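Local coordinates for protein leucyl-trna synthetase (Plasmodium knowlesi, PDB 5FOF) that probably hydrolyses wrongly charged tRNA(Leu), serving as the editing domain of an enzyme that joins leucine to its tRNA at the expense of ATP, at residues K37-D42 with Q74-L79; K44-I49 with V180-Y185; Y195-T200 with A223-I228. All coordinates share one frame; numbering follows the deposited sequence.

Interaction 1: residues K37-D42 with Q74-L79; sequences KIYVHD and QKKIIL
Y39 and I78 lie side by side on one face of an antiparallel strand pair and point the same way. The ring meets the isoleucine obliquely: Y39 CE2 is 3.4 Å from I78 CD1, and Y39 CD2 sits 3.5 Å from I78 CG1. I78 forks between two neighbours. Its CG1 arm, anti to the carbonyl carbon (chi1 -72°), runs along the tyrosine, while its CG2 branch comes to 3.9 Å from K37 CB. The rest of the lysine chain extends past this methyl and leads away, and its NZ bonds to the backbone O of N110 and of N323; the tyrosine hydroxyl likewise finds its partner outside, at E324.

On the other face, I38 and L79 face each other through their CB atoms. Further along the pair, V40 crosses I77 at a slant, with V40 CG2 3.5 Å from I77 CG2, and the same methyl also lies near L79 CD1. F46 of helix 43-55 touches both V40 and I77.

The backbones hold these residues in register. I38 and L79 form a hydrogen-bonded pair, I38 N to L79 O at 2.9 Å and L79 N to I38 O at 2.8 Å. Y39 and I78 are the non-hydrogen-bonded pair beside it, and V40 N then bonds to I77 O at 2.9 Å. The pair is antiparallel but strongly twisted, the directions of the short segments differing by 131° instead of 180°. Strand 33-40 thus pairs antiparallel with both 76-83 and 183-185, consistent with the barrel-like core of the editing (CP1) domain of class I synthetases.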
loop_
_atom_site.group_PDB
_atom_site.type_symbol
_atom_site.label_atom_id
_atom_site.label_comp_id
_atom_site.label_asym_id
_atom_site.label_seq_id
_atom_site.Cartn_x
_atom_site.Cartn_y
_atom_site.Cartn_z
ATOM N N LYS A 37 2.579 -5.172 -4.132
ATOM C CA LYS A 37 3.723 -4.428 -4.640
ATOM C C LYS A 37 3.301 -3.258 -5.517
ATOM O O LYS A 37 2.754 -3.461 -6.592
ATOM C CB LYS A 37 4.629 -5.353 -5.445
ATOM C CG LYS A 37 5.319 -6.380 -4.579
ATOM C CD LYS A 37 6.279 -7.258 -5.379
ATOM C CE LYS A 37 6.855 -8.349 -4.482
ATOM N NZ LYS A 37 7.794 -9.252 -5.181
ATOM N N ILE A 38 3.536 -2.040 -5.043
ATOM C CA ILE A 38 3.282 -0.838 -5.822
ATOM C C ILE A 38 4.630 -0.305 -6.297
ATOM O O ILE A 38 5.454 0.127 -5.484
ATOM C CB ILE A 38 2.527 0.205 -4.984
ATOM C CG1 ILE A 38 1.239 -0.410 -4.446
ATOM C CG2 ILE A 38 2.210 1.465 -5.801
ATOM C CD1 ILE A 38 0.209 -0.745 -5.512
ATOM N N TYR A 39 4.863 -0.382 -7.602
ATOM C CA TYR A 39 6.194 -0.111 -8.183
ATOM C C TYR A 39 6.289 1.359 -8.527
ATOM O O TYR A 39 5.325 1.962 -8.997
ATOM C CB TYR A 39 6.444 -0.921 -9.469
ATOM C CG TYR A 39 6.288 -2.412 -9.319
ATOM C CD1 TYR A 39 5.045 -3.034 -9.523
ATOM C CD2 TYR A 39 7.382 -3.211 -8.980
ATOM C CE1 TYR A 39 4.894 -4.410 -9.357
ATOM C CE2 TYR A 39 7.245 -4.589 -8.819
ATOM C CZ TYR A 39 6.003 -5.192 -9.006
ATOM O OH TYR A 39 5.896 -6.568 -8.869
ATOM N N VAL A 40 7.463 1.921 -8.302
ATOM C CA VAL A 40 7.766 3.266 -8.742
ATOM C C VAL A 40 8.063 3.192 -10.246
ATOM O O VAL A 40 8.793 2.306 -10.701
ATOM C CB VAL A 40 8.986 3.816 -7.994
ATOM C CG1 VAL A 40 9.355 5.195 -8.528
ATOM C CG2 VAL A 40 8.700 3.880 -6.504
ATOM N N HIS A 41 7.495 4.114 -11.011
ATOM C CA HIS A 41 7.636 4.083 -12.465
ATOM C C HIS A 41 9.033 4.473 -12.954
ATOM O O HIS A 41 9.573 3.828 -13.851
ATOM C CB HIS A 41 6.583 4.975 -13.133
ATOM C CG HIS A 41 6.490 4.781 -14.616
ATOM N ND1 HIS A 41 6.042 3.605 -15.186
ATOM C CD2 HIS A 41 6.807 5.603 -15.644
ATOM C CE1 HIS A 41 6.084 3.715 -16.501
ATOM N NE2 HIS A 41 6.540 4.918 -16.805
ATOM N N ASP A 42 9.605 5.521 -12.361
ATOM C CA ASP A 42 10.896 6.064 -12.775
ATOM C C ASP A 42 11.812 6.242 -11.569
ATOM O O ASP A 42 11.630 7.150 -10.756
ATOM C CB ASP A 42 10.672 7.403 -13.486
ATOM C CG ASP A 42 11.954 8.007 -14.087
ATOM O OD1 ASP A 42 13.058 7.411 -14.006
ATOM O OD2 ASP A 42 11.829 9.118 -14.654
ATOM N N GLN A 74 19.342 -0.556 -10.583
ATOM C CA GLN A 74 19.440 -2.030 -10.555
ATOM C C GLN A 74 18.407 -2.718 -9.641
ATOM O O GLN A 74 18.319 -3.952 -9.604
ATOM C CB GLN A 74 20.858 -2.457 -10.153
ATOM C CG GLN A 74 21.885 -2.321 -11.269
ATOM C CD GLN A 74 23.318 -2.308 -10.738
ATOM O OE1 GLN A 74 23.753 -3.242 -10.050
ATOM N NE2 GLN A 74 24.057 -1.243 -11.050
ATOM N N LYS A 75 17.628 -1.929 -8.915
ATOM C CA LYS A 75 16.655 -2.456 -7.981
ATOM C C LYS A 75 15.277 -1.950 -8.312
ATOM O O LYS A 75 15.116 -0.832 -8.793
ATOM C CB LYS A 75 17.050 -2.048 -6.568
ATOM C CG LYS A 75 18.440 -2.544 -6.207
ATOM C CD LYS A 75 18.607 -2.724 -4.717
ATOM C CE LYS A 75 20.012 -3.208 -4.396
ATOM N NZ LYS A 75 20.312 -4.543 -4.990
ATOM N N LYS A 76 14.279 -2.785 -8.076
ATOM C CA LYS A 76 12.904 -2.339 -8.158
ATOM C C LYS A 76 12.583 -1.593 -6.864
ATOM O O LYS A 76 12.968 -2.024 -5.784
ATOM C CB LYS A 76 11.969 -3.515 -8.373
ATOM C CG LYS A 76 12.288 -4.301 -9.633
ATOM C CD LYS A 76 11.108 -5.151 -10.065
ATOM C CE LYS A 76 11.320 -5.807 -11.418
ATOM N NZ LYS A 76 9.999 -6.249 -11.951
ATOM N N ILE A 77 11.907 -0.462 -6.984
ATOM C CA ILE A 77 11.602 0.398 -5.852
ATOM C C ILE A 77 10.122 0.239 -5.608
ATOM O O ILE A 77 9.315 0.605 -6.470
ATOM C CB ILE A 77 11.957 1.853 -6.168
ATOM C CG1 ILE A 77 13.430 1.910 -6.578
ATOM C CG2 ILE A 77 11.651 2.749 -4.969
ATOM C CD1 ILE A 77 13.984 3.295 -6.818
ATOM N N ILE A 78 9.766 -0.324 -4.451
ATOM C CA ILE A 78 8.400 -0.814 -4.213
ATOM C C ILE A 78 7.832 -0.281 -2.906
ATOM O O ILE A 78 8.463 -0.407 -1.862
ATOM C CB ILE A 78 8.368 -2.361 -4.250
ATOM C CG1 ILE A 78 8.550 -2.829 -5.706
ATOM C CG2 ILE A 78 7.065 -2.921 -3.671
ATOM C CD1 ILE A 78 8.971 -4.265 -5.855
ATOM N N LEU A 79 6.647 0.316 -2.969
ATOM C CA LEU A 79 5.877 0.574 -1.764
ATOM C C LEU A 79 5.050 -0.686 -1.486
ATOM O O LEU A 79 4.350 -1.183 -2.373
ATOM C CB LEU A 79 4.951 1.778 -1.929
ATOM C CG LEU A 79 5.585 3.157 -2.142
ATOM C CD1 LEU A 79 5.868 3.431 -3.615
ATOM C CD2 LEU A 79 4.677 4.249 -1.601
#

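Interaction 2: residues K44-I49 with V180-Y185; sequences KEFYEI and VGLRTY
L182 is the residue on which helix 43-55 rests here, and three helix side chains meet it through different atoms. The apolar contacts come first. I49 and L182 reach toward each other tip to tip, I49 CD1 lying 3.9 Å from L182 CG. F46 crosses the leucine obliquely and presents its ring edge: L182 CD1 lies near the ring plane, 4.0 Å from F46 CD1. The other methyl, L182 CD2, touches the aliphatic start of E45, 3.8 Å from its CB. L182 has an off-staggered first torsion (chi1 -105°), and the end of its side chain lies nearer the helix than its CB direction alone would place it. V40 of strand 33-40 touches both L182 and F46, and F72 meets the F46 ring edge-to-face.

The polar part is indirect. One water donates to E45 OE1 at 3.2 Å and to R183 O at 2.9 Å, linking the helix side chain to the strand backbone. No direct hydrogen bond joins the two segments. E45 and R183 carry opposite charges, but with E45 OE1 6.4 Å from R183 NH1 they make no salt bridge, and any attraction between them is probably mild.

The chemistry therefore runs from a greasy interior, where I49 and F46 are buried against L182, to a water-bridged, exposed edge at E45. The helix and the loop leading into strand 183-185 are held mainly by apolar burial, with a single water at the edge.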
loop_
_atom_site.group_PDB
_atom_site.type_symbol
_atom_site.label_atom_id
_atom_site.label_comp_id
_atom_site.label_asym_id
_atom_site.label_seq_id
_atom_site.Cartn_x
_atom_site.Cartn_y
_atom_site.Cartn_z
ATOM N N LYS A 44 14.590 7.545 -11.297
ATOM C CA LYS A 44 15.185 8.874 -11.232
ATOM C C LYS A 44 14.301 9.833 -10.459
ATOM O O LYS A 44 14.799 10.588 -9.642
ATOM C CB LYS A 44 15.452 9.437 -12.634
ATOM C CG LYS A 44 16.514 8.667 -13.395
ATOM C CD LYS A 44 16.864 9.307 -14.728
ATOM C CE LYS A 44 17.959 8.498 -15.419
ATOM N NZ LYS A 44 18.568 9.188 -16.594
ATOM N N GLU A 45 13.002 9.814 -10.715
ATOM C CA GLU A 45 12.063 10.582 -9.888
ATOM C C GLU A 45 12.153 10.199 -8.398
ATOM O O GLU A 45 12.077 11.072 -7.539
ATOM C CB GLU A 45 10.630 10.496 -10.427
ATOM C CG GLU A 45 10.418 11.393 -11.651
ATOM C CD GLU A 45 9.165 11.088 -12.468
ATOM O OE1 GLU A 45 8.735 9.904 -12.546
ATOM O OE2 GLU A 45 8.619 12.055 -13.064
ATOM N N PHE A 46 12.377 8.922 -8.091
ATOM C CA PHE A 46 12.599 8.528 -6.701
ATOM C C PHE A 46 13.981 8.970 -6.223
ATOM O O PHE A 46 14.130 9.434 -5.087
ATOM C CB PHE A 46 12.416 7.026 -6.485
ATOM C CG PHE A 46 12.610 6.609 -5.053
ATOM C CD1 PHE A 46 11.611 6.838 -4.104
ATOM C CD2 PHE A 46 13.801 6.043 -4.634
ATOM C CE1 PHE A 46 11.787 6.478 -2.777
ATOM C CE2 PHE A 46 13.984 5.685 -3.298
ATOM C CZ PHE A 46 12.976 5.903 -2.373
ATOM N N TYR A 47 14.989 8.823 -7.084
ATOM C CA TYR A 47 16.354 9.243 -6.743
ATOM C C TYR A 47 16.453 10.742 -6.464
ATOM O O TYR A 47 17.190 11.147 -5.569
ATOM C CB TYR A 47 17.360 8.853 -7.823
ATOM C CG TYR A 47 18.776 9.087 -7.374
ATOM C CD1 TYR A 47 19.291 8.398 -6.295
ATOM C CD2 TYR A 47 19.596 10.021 -8.006
ATOM C CE1 TYR A 47 20.592 8.601 -5.856
ATOM C CE2 TYR A 47 20.901 10.233 -7.572
ATOM C CZ TYR A 47 21.391 9.524 -6.492
ATOM O OH TYR A 47 22.672 9.726 -6.030
ATOM N N GLU A 48 15.710 11.557 -7.201
ATOM C CA GLU A 48 15.676 12.982 -6.903
ATOM C C GLU A 48 15.314 13.174 -5.445
ATOM O O GLU A 48 16.077 13.799 -4.697
ATOM C CB GLU A 48 14.690 13.739 -7.784
ATOM C CG GLU A 48 14.775 15.248 -7.582
ATOM C CD GLU A 48 13.579 15.980 -8.143
ATOM O OE1 GLU A 48 13.105 15.601 -9.247
ATOM O OE2 GLU A 48 13.117 16.935 -7.476
ATOM N N ILE A 49 14.168 12.597 -5.064
ATOM C CA ILE A 49 13.642 12.660 -3.695
ATOM C C ILE A 49 14.706 12.205 -2.692
ATOM O O ILE A 49 14.870 12.815 -1.647
ATOM C CB ILE A 49 12.318 11.836 -3.547
ATOM C CG1 ILE A 49 11.173 12.527 -4.292
ATOM C CG2 ILE A 49 11.901 11.639 -2.085
ATOM C CD1 ILE A 49 10.079 11.578 -4.740
ATOM N N VAL A 180 4.431 12.026 -2.168
ATOM C CA VAL A 180 3.210 12.419 -2.874
ATOM C C VAL A 180 3.530 12.891 -4.297
ATOM O O VAL A 180 4.520 13.578 -4.535
ATOM C CB VAL A 180 2.401 13.460 -2.071
ATOM C CG1 VAL A 180 1.312 14.131 -2.906
ATOM C CG2 VAL A 180 1.759 12.772 -0.881
ATOM N N GLY A 181 2.684 12.478 -5.232
ATOM C CA GLY A 181 2.867 12.757 -6.642
ATOM C C GLY A 181 3.728 11.782 -7.426
ATOM O O GLY A 181 3.744 11.863 -8.648
ATOM N N LEU A 182 4.437 10.869 -6.754
ATOM C CA LEU A 182 5.232 9.868 -7.464
ATOM C C LEU A 182 4.352 9.015 -8.335
ATOM O O LEU A 182 3.305 8.535 -7.891
ATOM C CB LEU A 182 5.981 8.920 -6.534
ATOM C CG LEU A 182 7.480 9.110 -6.357
ATOM C CD1 LEU A 182 8.041 7.877 -5.648
ATOM C CD2 LEU A 182 8.219 9.372 -7.671
ATOM N N ARG A 183 4.810 8.815 -9.566
ATOM C CA ARG A 183 4.122 7.989 -10.539
ATOM C C ARG A 183 4.396 6.555 -10.119
ATOM O O ARG A 183 5.529 6.209 -9.816
ATOM C CB ARG A 183 4.662 8.260 -11.949
ATOM C CG ARG A 183 3.640 8.039 -13.045
ATOM C CD ARG A 183 4.262 8.070 -14.431
ATOM N NE ARG A 183 3.477 7.261 -15.363
ATOM C CZ ARG A 183 3.812 7.003 -16.626
ATOM N NH1 ARG A 183 4.929 7.505 -17.154
ATOM N NH2 ARG A 183 3.013 6.242 -17.373
ATOM N N THR A 184 3.345 5.744 -10.075
ATOM C CA THR A 184 3.411 4.395 -9.527
ATOM C C THR A 184 2.497 3.463 -10.305
ATOM O O THR A 184 1.523 3.901 -10.938
ATOM C CB THR A 184 3.013 4.355 -8.022
ATOM O OG1 THR A 184 1.751 5.008 -7.812
ATOM C CG2 THR A 184 4.070 5.037 -7.149
ATOM N N TYR A 185 2.802 2.174 -10.268
ATOM C CA TYR A 185 1.875 1.194 -10.819
ATOM C C TYR A 185 1.837 -0.057 -9.955
ATOM O O TYR A 185 2.704 -0.268 -9.122
ATOM C CB TYR A 185 2.244 0.883 -12.278
ATOM C CG TYR A 185 3.559 0.175 -12.477
ATOM C CD1 TYR A 185 4.758 0.892 -12.599
ATOM C CD2 TYR A 185 3.611 -1.204 -12.577
ATOM C CE1 TYR A 185 5.972 0.238 -12.804
ATOM C CE2 TYR A 185 4.812 -1.871 -12.775
ATOM C CZ TYR A 185 5.990 -1.148 -12.894
ATOM O OH TYR A 185 7.174 -1.825 -13.078
HETATM O O HOH W 1 8.031 7.241 -10.934
#

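Interaction 3: residues Y195-T200 with A223-I228; sequences YILPMT and ACLQDI
M199, just past strand 194-198, meets C224 of helix 219-230, and L197 and P198 meet L225 and I228. The apolar contacts fall into two groups. In the first, L197 CD1 does the touching: it lies 3.7 Å from L225 CD2, the two leucines crossing at about a right angle, and 4.1 Å from I228 CD1. I228 sends the same CD1 to the proline, 4.0 Å from P198 CD, so this one methyl touches two consecutive strand residues. In I228, CG1 is anti to the carbonyl carbon (chi1 -69°) and the chain is extended beyond, which carries CD1 toward the strand.

The second group involves sulfur. The M199 chain runs out extended and then bends at its last torsion (chi3 -94°), turning the methyl toward the helix; M199 CE ends 3.4 Å from C224 CB, a tight fit, and 3.8 Å from C224 SG. C224 SG also lies 3.7 Å from P198 O, a van der Waals contact and not a hydrogen bond.

Polar bonding between the segments is absent, and the six residues in contact are all buried. Y235 of helix 232-238 touches both P198 and I228, while F96 of strand 94-97 touches both L197 and M199. The axes pass 9.9 Å apart with directions 86° from each other, so the helix lies across the strand. This is a layer of helix packed on a sheet, in an alpha/beta domain where 194-198 is bonded to 94-97 and to 183-185.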
loop_
_atom_site.group_PDB
_atom_site.type_symbol
_atom_site.label_atom_id
_atom_site.label_comp_id
_atom_site.label_asym_id
_atom_site.label_seq_id
_atom_site.Cartn_x
_atom_site.Cartn_y
_atom_site.Cartn_z
ATOM N N TYR A 195 -0.913 7.553 -8.965
ATOM C CA TYR A 195 -0.103 8.538 -8.270
ATOM C C TYR A 195 -0.242 8.348 -6.762
ATOM O O TYR A 195 -1.234 7.759 -6.276
ATOM C CB TYR A 195 -0.495 9.953 -8.699
ATOM C CG TYR A 195 -0.161 10.256 -10.152
ATOM C CD1 TYR A 195 -1.029 9.897 -11.177
ATOM C CD2 TYR A 195 1.032 10.901 -10.501
ATOM C CE1 TYR A 195 -0.718 10.155 -12.512
ATOM C CE2 TYR A 195 1.349 11.168 -11.828
ATOM C CZ TYR A 195 0.475 10.792 -12.838
ATOM O OH TYR A 195 0.775 11.059 -14.166
ATOM N N ILE A 196 0.769 8.831 -6.032
ATOM C CA ILE A 196 0.749 8.791 -4.583
ATOM C C ILE A 196 0.022 10.047 -4.120
ATOM O O ILE A 196 0.421 11.170 -4.458
ATOM C CB ILE A 196 2.160 8.645 -3.998
ATOM C CG1 ILE A 196 2.739 7.299 -4.444
ATOM C CG2 ILE A 196 2.151 8.674 -2.465
ATOM C CD1 ILE A 196 4.127 7.012 -3.922
ATOM N N LEU A 197 -1.081 9.837 -3.405
ATOM C CA LEU A 197 -1.921 10.908 -2.892
ATOM C C LEU A 197 -1.876 10.888 -1.373
ATOM O O LEU A 197 -1.618 9.839 -0.781
ATOM C CB LEU A 197 -3.369 10.712 -3.341
ATOM C CG LEU A 197 -3.705 10.910 -4.817
ATOM C CD1 LEU A 197 -5.213 10.872 -4.985
ATOM C CD2 LEU A 197 -3.136 12.211 -5.383
ATOM N N PRO A 198 -2.147 12.036 -0.730
ATOM C CA PRO A 198 -2.077 12.129 0.721
ATOM C C PRO A 198 -3.398 11.821 1.411
ATOM O O PRO A 198 -4.413 12.397 1.039
ATOM C CB PRO A 198 -1.715 13.594 0.930
ATOM C CG PRO A 198 -2.406 14.299 -0.183
ATOM C CD PRO A 198 -2.449 13.342 -1.335
ATOM N N MET A 199 -3.380 10.919 2.396
ATOM C CA MET A 199 -4.541 10.678 3.295
ATOM C C MET A 199 -4.102 10.819 4.775
ATOM O O MET A 199 -3.290 10.040 5.259
ATOM C CB MET A 199 -5.162 9.304 3.037
ATOM C CG MET A 199 -6.345 8.986 3.949
ATOM S SD MET A 199 -7.210 7.438 3.602
ATOM C CE MET A 199 -8.543 7.954 2.546
ATOM N N THR A 200 -4.630 11.818 5.481
ATOM C CA THR A 200 -4.193 12.113 6.853
ATOM C C THR A 200 -4.720 11.128 7.905
ATOM O O THR A 200 -4.103 10.965 8.954
ATOM C CB THR A 200 -4.586 13.538 7.273
ATOM O OG1 THR A 200 -5.991 13.715 7.050
ATOM C CG2 THR A 200 -3.796 14.577 6.465
ATOM N N ALA A 223 -14.138 9.610 -0.818
ATOM C CA ALA A 223 -14.272 10.850 -0.070
ATOM C C ALA A 223 -12.962 11.607 -0.035
ATOM O O ALA A 223 -12.953 12.826 -0.055
ATOM C CB ALA A 223 -14.731 10.555 1.355
ATOM N N CYS A 224 -11.857 10.879 0.048
ATOM C CA CYS A 224 -10.545 11.502 0.051
ATOM C C CYS A 224 -10.243 12.120 -1.313
ATOM O O CYS A 224 -9.711 13.227 -1.381
ATOM C CB CYS A 224 -9.475 10.491 0.425
ATOM S SG CYS A 224 -7.872 11.242 0.712
ATOM N N LEU A 225 -10.584 11.399 -2.380
ATOM C CA LEU A 225 -10.469 11.910 -3.748
ATOM C C LEU A 225 -11.302 13.169 -4.015
ATOM O O LEU A 225 -10.818 14.100 -4.655
ATOM C CB LEU A 225 -10.834 10.832 -4.780
ATOM C CG LEU A 225 -9.676 10.081 -5.442
ATOM C CD1 LEU A 225 -10.228 9.054 -6.417
ATOM C CD2 LEU A 225 -8.729 11.041 -6.167
ATOM N N GLN A 226 -12.546 13.184 -3.532
ATOM C CA GLN A 226 -13.448 14.350 -3.681
ATOM C C GLN A 226 -12.866 15.603 -3.057
ATOM O O GLN A 226 -12.806 16.653 -3.691
ATOM C CB GLN A 226 -14.819 14.065 -3.064
ATOM C CG GLN A 226 -15.699 13.145 -3.905
ATOM C CD GLN A 226 -16.168 13.768 -5.215
ATOM O OE1 GLN A 226 -16.090 14.982 -5.416
ATOM N NE2 GLN A 226 -16.663 12.931 -6.108
ATOM N N ASP A 227 -12.428 15.482 -1.812
ATOM C CA ASP A 227 -11.745 16.577 -1.134
ATOM C C ASP A 227 -10.567 17.094 -1.940
ATOM O O ASP A 227 -10.422 18.295 -2.091
ATOM C CB ASP A 227 -11.269 16.167 0.273
ATOM C CG ASP A 227 -12.384 16.184 1.299
ATOM O OD1 ASP A 227 -13.551 15.931 0.934
ATOM O OD2 ASP A 227 -12.076 16.439 2.481
ATOM N N ILE A 228 -9.737 16.187 -2.451
ATOM C CA ILE A 228 -8.529 16.573 -3.187
ATOM C C ILE A 228 -8.879 17.275 -4.511
ATOM O O ILE A 228 -8.224 18.226 -4.888
ATOM C CB ILE A 228 -7.596 15.363 -3.416
ATOM C CG1 ILE A 228 -6.981 14.916 -2.090
ATOM C CG2 ILE A 228 -6.473 15.702 -4.400
ATOM C CD1 ILE A 228 -6.358 13.530 -2.116
#

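All three contacts reach the same mixed sheet, but not in the same way. Interaction 1 is made within it, strand to strand, and is the only one with direct hydrogen bonds between its segments. Interactions 2 and 3 each set a helix against the sheet, in interaction 2 at the loop leading into strand 183-185, relying on apolar side chains. Interaction 3 is wholly buried; interaction 2 has an exposed edge bridged by water. The chain ties them closely: strand 33-40 runs on into helix 43-55, so interactions 1 and 2 share F46's neighbourhood, and strands 183-185 and 194-198 pair side by side, joining interaction 2 to interaction 3. L79 also packs on I196.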